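Protein (congerin I) (Conger myriaster, PDB 1C1L) binds beta-galactosides as a homodimeric galectin of the conger eel, though its physiological role is not yet known. Local coordinates at residues N9-T13 / L133-E137; L18-I24 / Q86-L92. All blocks are in the same frame, centred on the assembly; numbering follows the deposited sequence.

Contact 1 (N9-T13 / L133-E137). Residue 136 of segment 133-137 comes from a tag, linker or insertion.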
loop_
_atom_site.group_PDB
_atom_site.type_symbol
_atom_site.label_atom_id
_atom_site.label_comp_id
_atom_site.label_asym_id
_atom_site.label_seq_id
_atom_site.Cartn_x
_atom_site.Cartn_y
_atom_site.Cartn_z
ATOM N N ASN A 9 -6.735 4.349 -4.037
ATOM C CA ASN A 9 -6.106 4.800 -5.270
ATOM C C ASN A 9 -5.413 3.752 -6.100
ATOM O O ASN A 9 -5.087 4.008 -7.254
ATOM C CB ASN A 9 -5.074 5.875 -4.992
ATOM C CG ASN A 9 -5.705 7.054 -4.290
ATOM O OD1 ASN A 9 -6.047 6.959 -3.115
ATOM N ND2 ASN A 9 -5.894 8.161 -4.988
ATOM N N PHE A 10 -5.136 2.603 -5.499
ATOM C CA PHE A 10 -4.353 1.599 -6.187
ATOM C C PHE A 10 -5.213 0.576 -6.914
ATOM O O PHE A 10 -5.773 -0.320 -6.291
ATOM C CB PHE A 10 -3.426 0.885 -5.181
ATOM C CG PHE A 10 -2.164 1.628 -4.739
ATOM C CD1 PHE A 10 -1.823 2.893 -5.243
ATOM C CD2 PHE A 10 -1.309 1.014 -3.823
ATOM C CE1 PHE A 10 -0.651 3.518 -4.831
ATOM C CE2 PHE A 10 -0.135 1.648 -3.421
ATOM C CZ PHE A 10 0.192 2.896 -3.926
ATOM N N ASP A 11 -5.404 0.730 -8.216
ATOM C CA ASP A 11 -6.125 -0.253 -9.004
ATOM C C ASP A 11 -5.079 -1.029 -9.757
ATOM O O ASP A 11 -4.501 -0.554 -10.739
ATOM C CB ASP A 11 -7.055 0.365 -10.035
ATOM C CG ASP A 11 -8.210 1.155 -9.473
ATOM O OD1 ASP A 11 -8.741 0.780 -8.439
ATOM O OD2 ASP A 11 -8.579 2.155 -10.077
ATOM N N PHE A 12 -4.789 -2.234 -9.304
ATOM C CA PHE A 12 -3.795 -3.050 -9.963
ATOM C C PHE A 12 -4.488 -3.722 -11.139
ATOM O O PHE A 12 -5.079 -4.799 -11.023
ATOM C CB PHE A 12 -3.235 -4.067 -8.946
ATOM C CG PHE A 12 -2.095 -4.916 -9.495
ATOM C CD1 PHE A 12 -1.235 -4.402 -10.464
ATOM C CD2 PHE A 12 -1.919 -6.221 -9.036
ATOM C CE1 PHE A 12 -0.202 -5.178 -10.982
ATOM C CE2 PHE A 12 -0.881 -6.999 -9.554
ATOM C CZ PHE A 12 -0.024 -6.480 -10.525
ATOM N N THR A 13 -4.488 -3.007 -12.257
ATOM C CA THR A 13 -5.116 -3.484 -13.483
ATOM C C THR A 13 -4.031 -3.861 -14.473
ATOM O O THR A 13 -2.842 -3.612 -14.214
ATOM C CB THR A 13 -6.013 -2.378 -14.098
ATOM O OG1 THR A 13 -5.203 -1.214 -14.276
ATOM C CG2 THR A 13 -7.208 -2.058 -13.209
ATOM N N LEU A 133 6.406 -2.110 2.242
ATOM C CA LEU A 133 6.150 -1.172 1.163
ATOM C C LEU A 133 5.294 -1.737 0.057
ATOM O O LEU A 133 5.506 -2.891 -0.332
ATOM C CB LEU A 133 7.496 -0.733 0.583
ATOM C CG LEU A 133 7.697 -0.000 -0.756
ATOM C CD1 LEU A 133 8.987 0.737 -0.568
ATOM C CD2 LEU A 133 7.857 -0.888 -2.004
ATOM N N VAL A 134 4.370 -0.932 -0.463
ATOM C CA VAL A 134 3.610 -1.255 -1.651
ATOM C C VAL A 134 3.645 -0.002 -2.502
ATOM O O VAL A 134 3.333 1.115 -2.061
ATOM C CB VAL A 134 2.134 -1.604 -1.354
ATOM C CG1 VAL A 134 1.380 -1.837 -2.659
ATOM C CG2 VAL A 134 2.049 -2.871 -0.541
ATOM N N LYS A 135 4.025 -0.218 -3.744
ATOM C CA LYS A 135 4.139 0.853 -4.697
ATOM C C LYS A 135 3.375 0.468 -5.952
ATOM O O LYS A 135 3.346 -0.715 -6.317
ATOM C CB LYS A 135 5.613 1.024 -4.897
ATOM C CG LYS A 135 6.069 1.957 -5.983
ATOM C CD LYS A 135 7.535 2.165 -5.716
ATOM C CE LYS A 135 8.171 2.943 -6.833
ATOM N NZ LYS A 135 7.590 4.268 -6.977
ATOM N N LEU A 136 2.719 1.414 -6.618
ATOM C CA LEU A 136 2.015 1.123 -7.844
ATOM C C LEU A 136 2.325 2.251 -8.809
ATOM O O LEU A 136 2.262 3.423 -8.430
ATOM C CB LEU A 136 0.514 1.036 -7.588
ATOM C CG LEU A 136 -0.324 0.626 -8.786
ATOM C CD1 LEU A 136 -0.150 -0.859 -9.016
ATOM C CD2 LEU A 136 -1.778 0.938 -8.550
ATOM N N GLU A 137 2.731 1.889 -10.016
ATOM C CA GLU A 137 3.064 2.838 -11.061
ATOM C C GLU A 137 2.446 2.394 -12.387
ATOM O O GLU A 137 2.182 1.219 -12.577
ATOM C CB GLU A 137 4.580 2.946 -11.247
ATOM C CG GLU A 137 5.328 3.440 -10.018
ATOM C CD GLU A 137 6.816 3.510 -10.192
ATOM O OE1 GLU A 137 7.448 2.466 -10.237
ATOM O OE2 GLU A 137 7.349 4.605 -10.284
ATOM O OXT GLU A 137 2.199 3.238 -13.237
#

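Contact 2 (L18-I24 / Q86-L92)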
loop_
_atom_site.group_PDB
_atom_site.type_symbol
_atom_site.label_atom_id
_atom_site.label_comp_id
_atom_site.label_asym_id
_atom_site.label_seq_id
_atom_site.Cartn_x
_atom_site.Cartn_y
_atom_site.Cartn_z
ATOM N N LEU A 18 3.030 -3.243 -9.828
ATOM C CA LEU A 18 2.909 -3.298 -8.388
ATOM C C LEU A 18 4.238 -3.758 -7.795
ATOM O O LEU A 18 4.724 -4.839 -8.143
ATOM C CB LEU A 18 1.807 -4.275 -7.997
ATOM C CG LEU A 18 1.591 -4.544 -6.518
ATOM C CD1 LEU A 18 0.995 -3.304 -5.880
ATOM C CD2 LEU A 18 0.654 -5.719 -6.321
ATOM N N THR A 19 4.907 -2.979 -6.964
ATOM C CA THR A 19 6.134 -3.411 -6.316
ATOM C C THR A 19 5.819 -3.677 -4.859
ATOM O O THR A 19 5.148 -2.863 -4.222
ATOM C CB THR A 19 7.218 -2.326 -6.422
ATOM O OG1 THR A 19 7.483 -2.195 -7.812
ATOM C CG2 THR A 19 8.519 -2.646 -5.691
ATOM N N VAL A 20 6.254 -4.820 -4.338
ATOM C CA VAL A 20 6.144 -5.102 -2.928
ATOM C C VAL A 20 7.577 -5.111 -2.402
ATOM O O VAL A 20 8.508 -5.583 -3.079
ATOM C CB VAL A 20 5.450 -6.475 -2.683
ATOM C CG1 VAL A 20 3.986 -6.349 -3.078
ATOM C CG2 VAL A 20 6.091 -7.591 -3.497
ATOM N N GLY A 21 7.791 -4.537 -1.231
ATOM C CA GLY A 21 9.097 -4.509 -0.607
ATOM C C GLY A 21 8.950 -4.901 0.848
ATOM O O GLY A 21 7.871 -4.754 1.446
ATOM N N GLY A 22 10.016 -5.395 1.441
ATOM C CA GLY A 22 9.972 -5.769 2.830
ATOM C C GLY A 22 11.262 -6.437 3.247
ATOM O O GLY A 22 12.266 -6.351 2.541
ATOM N N PHE A 23 11.227 -7.115 4.378
ATOM C CA PHE A 23 12.412 -7.768 4.917
ATOM C C PHE A 23 12.119 -9.229 5.159
ATOM O O PHE A 23 11.077 -9.553 5.711
ATOM C CB PHE A 23 12.825 -7.130 6.247
ATOM C CG PHE A 23 13.390 -5.739 6.042
ATOM C CD1 PHE A 23 14.748 -5.572 5.789
ATOM C CD2 PHE A 23 12.533 -4.637 6.068
ATOM C CE1 PHE A 23 15.250 -4.291 5.562
ATOM C CE2 PHE A 23 13.043 -3.363 5.836
ATOM C CZ PHE A 23 14.398 -3.187 5.580
ATOM N N ILE A 24 13.002 -10.112 4.717
ATOM C CA ILE A 24 12.841 -11.532 4.968
ATOM C C ILE A 24 13.327 -11.773 6.393
ATOM O O ILE A 24 14.319 -11.170 6.821
ATOM C CB ILE A 24 13.678 -12.327 3.940
ATOM C CG1 ILE A 24 13.185 -12.027 2.532
ATOM C CG2 ILE A 24 13.551 -13.817 4.192
ATOM C CD1 ILE A 24 14.259 -12.262 1.457
ATOM N N GLN A 86 17.326 -10.157 4.544
ATOM C CA GLN A 86 17.537 -9.049 3.629
ATOM C C GLN A 86 16.249 -8.327 3.266
ATOM O O GLN A 86 15.151 -8.848 3.329
ATOM C CB GLN A 86 18.209 -9.535 2.302
ATOM C CG GLN A 86 17.269 -10.125 1.217
ATOM C CD GLN A 86 17.724 -10.231 -0.239
ATOM O OE1 GLN A 86 18.523 -11.083 -0.598
ATOM N NE2 GLN A 86 17.259 -9.454 -1.202
ATOM N N TYR A 87 16.477 -7.106 2.757
ATOM C CA TYR A 87 15.409 -6.320 2.182
ATOM C C TYR A 87 15.149 -6.914 0.789
ATOM O O TYR A 87 16.104 -7.291 0.106
ATOM C CB TYR A 87 15.878 -4.857 2.019
ATOM C CG TYR A 87 14.831 -4.010 1.310
ATOM C CD1 TYR A 87 13.679 -3.644 1.997
ATOM C CD2 TYR A 87 15.005 -3.653 -0.030
ATOM C CE1 TYR A 87 12.687 -2.923 1.347
ATOM C CE2 TYR A 87 14.012 -2.928 -0.683
ATOM C CZ TYR A 87 12.861 -2.573 0.019
ATOM O OH TYR A 87 11.864 -1.845 -0.591
ATOM N N PHE A 88 13.911 -7.030 0.302
ATOM C CA PHE A 88 13.633 -7.514 -1.039
ATOM C C PHE A 88 12.604 -6.579 -1.665
ATOM O O PHE A 88 11.864 -5.882 -0.961
ATOM C CB PHE A 88 13.043 -8.954 -1.023
ATOM C CG PHE A 88 11.645 -9.049 -0.424
ATOM C CD1 PHE A 88 11.494 -9.162 0.960
ATOM C CD2 PHE A 88 10.511 -8.949 -1.250
ATOM C CE1 PHE A 88 10.217 -9.163 1.517
ATOM C CE2 PHE A 88 9.241 -8.947 -0.685
ATOM C CZ PHE A 88 9.092 -9.050 0.700
ATOM N N GLU A 89 12.555 -6.592 -2.991
ATOM C CA GLU A 89 11.500 -5.947 -3.759
ATOM C C GLU A 89 11.182 -6.865 -4.920
ATOM O O GLU A 89 12.099 -7.423 -5.559
ATOM C CB GLU A 89 11.884 -4.639 -4.407
ATOM C CG GLU A 89 11.793 -3.496 -3.432
ATOM C CD GLU A 89 12.231 -2.132 -3.943
ATOM O OE1 GLU A 89 12.473 -1.960 -5.138
ATOM O OE2 GLU A 89 12.330 -1.221 -3.133
ATOM N N ILE A 90 9.901 -7.054 -5.168
ATOM C CA ILE A 90 9.436 -7.828 -6.298
ATOM C C ILE A 90 8.375 -6.978 -6.993
ATOM O O ILE A 90 7.452 -6.471 -6.346
ATOM C CB ILE A 90 8.848 -9.177 -5.803
ATOM C CG1 ILE A 90 9.905 -10.023 -5.102
ATOM C CG2 ILE A 90 8.290 -9.913 -7.017
ATOM C CD1 ILE A 90 9.258 -11.169 -4.303
ATOM N N THR A 91 8.495 -6.798 -8.299
ATOM C CA THR A 91 7.516 -6.070 -9.088
ATOM C C THR A 91 6.733 -7.042 -9.955
ATOM O O THR A 91 7.287 -7.889 -10.669
ATOM C CB THR A 91 8.189 -5.042 -10.002
ATOM O OG1 THR A 91 8.919 -4.182 -9.146
ATOM C CG2 THR A 91 7.189 -4.264 -10.871
ATOM N N LEU A 92 5.425 -6.864 -9.932
ATOM C CA LEU A 92 4.506 -7.688 -10.675
ATOM C C LEU A 92 3.719 -6.822 -11.644
ATOM O O LEU A 92 3.306 -5.704 -11.318
ATOM C CB LEU A 92 3.496 -8.357 -9.762
ATOM C CG LEU A 92 3.875 -9.101 -8.493
ATOM C CD1 LEU A 92 2.628 -9.567 -7.763
ATOM C CD2 LEU A 92 4.685 -10.324 -8.863
#

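Contact 1 (N9-T13 / L133-E137)
Leu136 lies across one face of the Phe10 ring: its CB sits 3.8 Å from the ring centroid and only 10° off the ring normal, a well-formed CH-pi contact. The rest of the same side chain reaches along the irregular segment 9-13. CD2 of Leu136 comes within 3.6 Å of Phe10 CA and equally within 3.6 Å of Asp11 N, while Leu136 CD1 touches Phe12 CD1 at 4.0 Å. This leucine belongs to an insertion relative to the natural sequence, so the fit describes the deposited chain. Two residues earlier in the strand, Val134 CG1 meets Phe10 CE2 at 3.9 Å, and the backbone enters too, with Val134 O near the plane of the ring at its edge, 3.8 Å from Phe10 CE2. The loop bends at Phe12, the centre of an inverse gamma turn whose Thr13 N to Asp11 O bond of 2.9 Å is weak. The Phe12 ring also meets Tyr94 edge-to-face. Asp11 OD1 accepts a hydrogen bond from Gly4 N of the second subunit, and residues 133-135 pair with a strand of that subunit, carrying the sheet across the dimer interface. Loop and terminal strand are therefore joined here by apolar and CH-pi packing, a chemistry that depends on shape and burial rather than on a fixed backbone register.

Contact 2 (L18-I24 / Q86-L92)
Antiparallel strands 18-24 and 87-92 satisfy the backbone groups they turn to each other, their axes 4.6 Å apart at closest approach and 162° between directions. Three hydrogen-bonded pairs each close a ring of two bonds: Leu18 N to Leu92 O (2.9 Å) with Leu92 N to Leu18 O (2.8 Å), Val20 N to Ile90 O with Ile90 N to Val20 O (both 2.9 Å), and Gly22 N to Phe88 O (3.1 Å) with Phe88 N to Gly22 O (2.9 Å). A single bond, Ile24 N to Gln86 O at 2.9 Å, ends the series. Six of the seven accepting carbonyls also take a CA-H...O contact; Val20 O receives one from Glu89 CA at 3.1 Å. Alternate residues turn to neighbours instead: Thr19, Gly21 and Phe23 (to Arg130) to strand 129-136, Glu89 to Leu104.

Side-chain polar groups are matched on the face bearing Thr19 and Thr91, whose OG1 atoms share a hydrogen bond of 2.8 Å; Tyr87 OH donates to Glu89 OE2 (2.7 Å). Gln86 NE2 donates to the adjacent backbone carbonyl Tyr87 O (2.8 Å); Gln86 OE1 takes a weak bond from Ser83 N. Tyr87 also directs its edge at the face of Phe23. An ideal CB on Gly21 would clash with Tyr87 OH, and Gly22 N lies over the Phe88 ring. Leu18, Val20, Phe88, Ile90 and Leu92 occupy the opposite face; Leu18 meets Val134 and Phe12, the others pack on strands 30-35 and 41-52. One face turned to a core between two sheets typifies the beta-sandwich, here that of the galectin carbohydrate-recognition domain.

Contacts 1 and 2 have centres 13 Å apart. Three of their segments, 86-92, 18-24 and 133-137, lie on neighbouring strands of one antiparallel sheet, with 18-24 in the middle; 9-13 is a loop packed beside them. Along the chain the order is 9-13, 18-24, 86-92, 133-137, so contact 2 is nested within the loop that contact 1 closes. The two are joined directly: Lys135 O to Thr19 N (2.8 Å) and Leu133 O to Gly21 N (3.0 Å) are probable hydrogen bonds, and Phe12 CZ packs on Leu92 O at 3.5 Å. The general principle: both sheets enclose the core, this one also runs on across the dimer interface, and most residues lining the lactose pocket lie on the other.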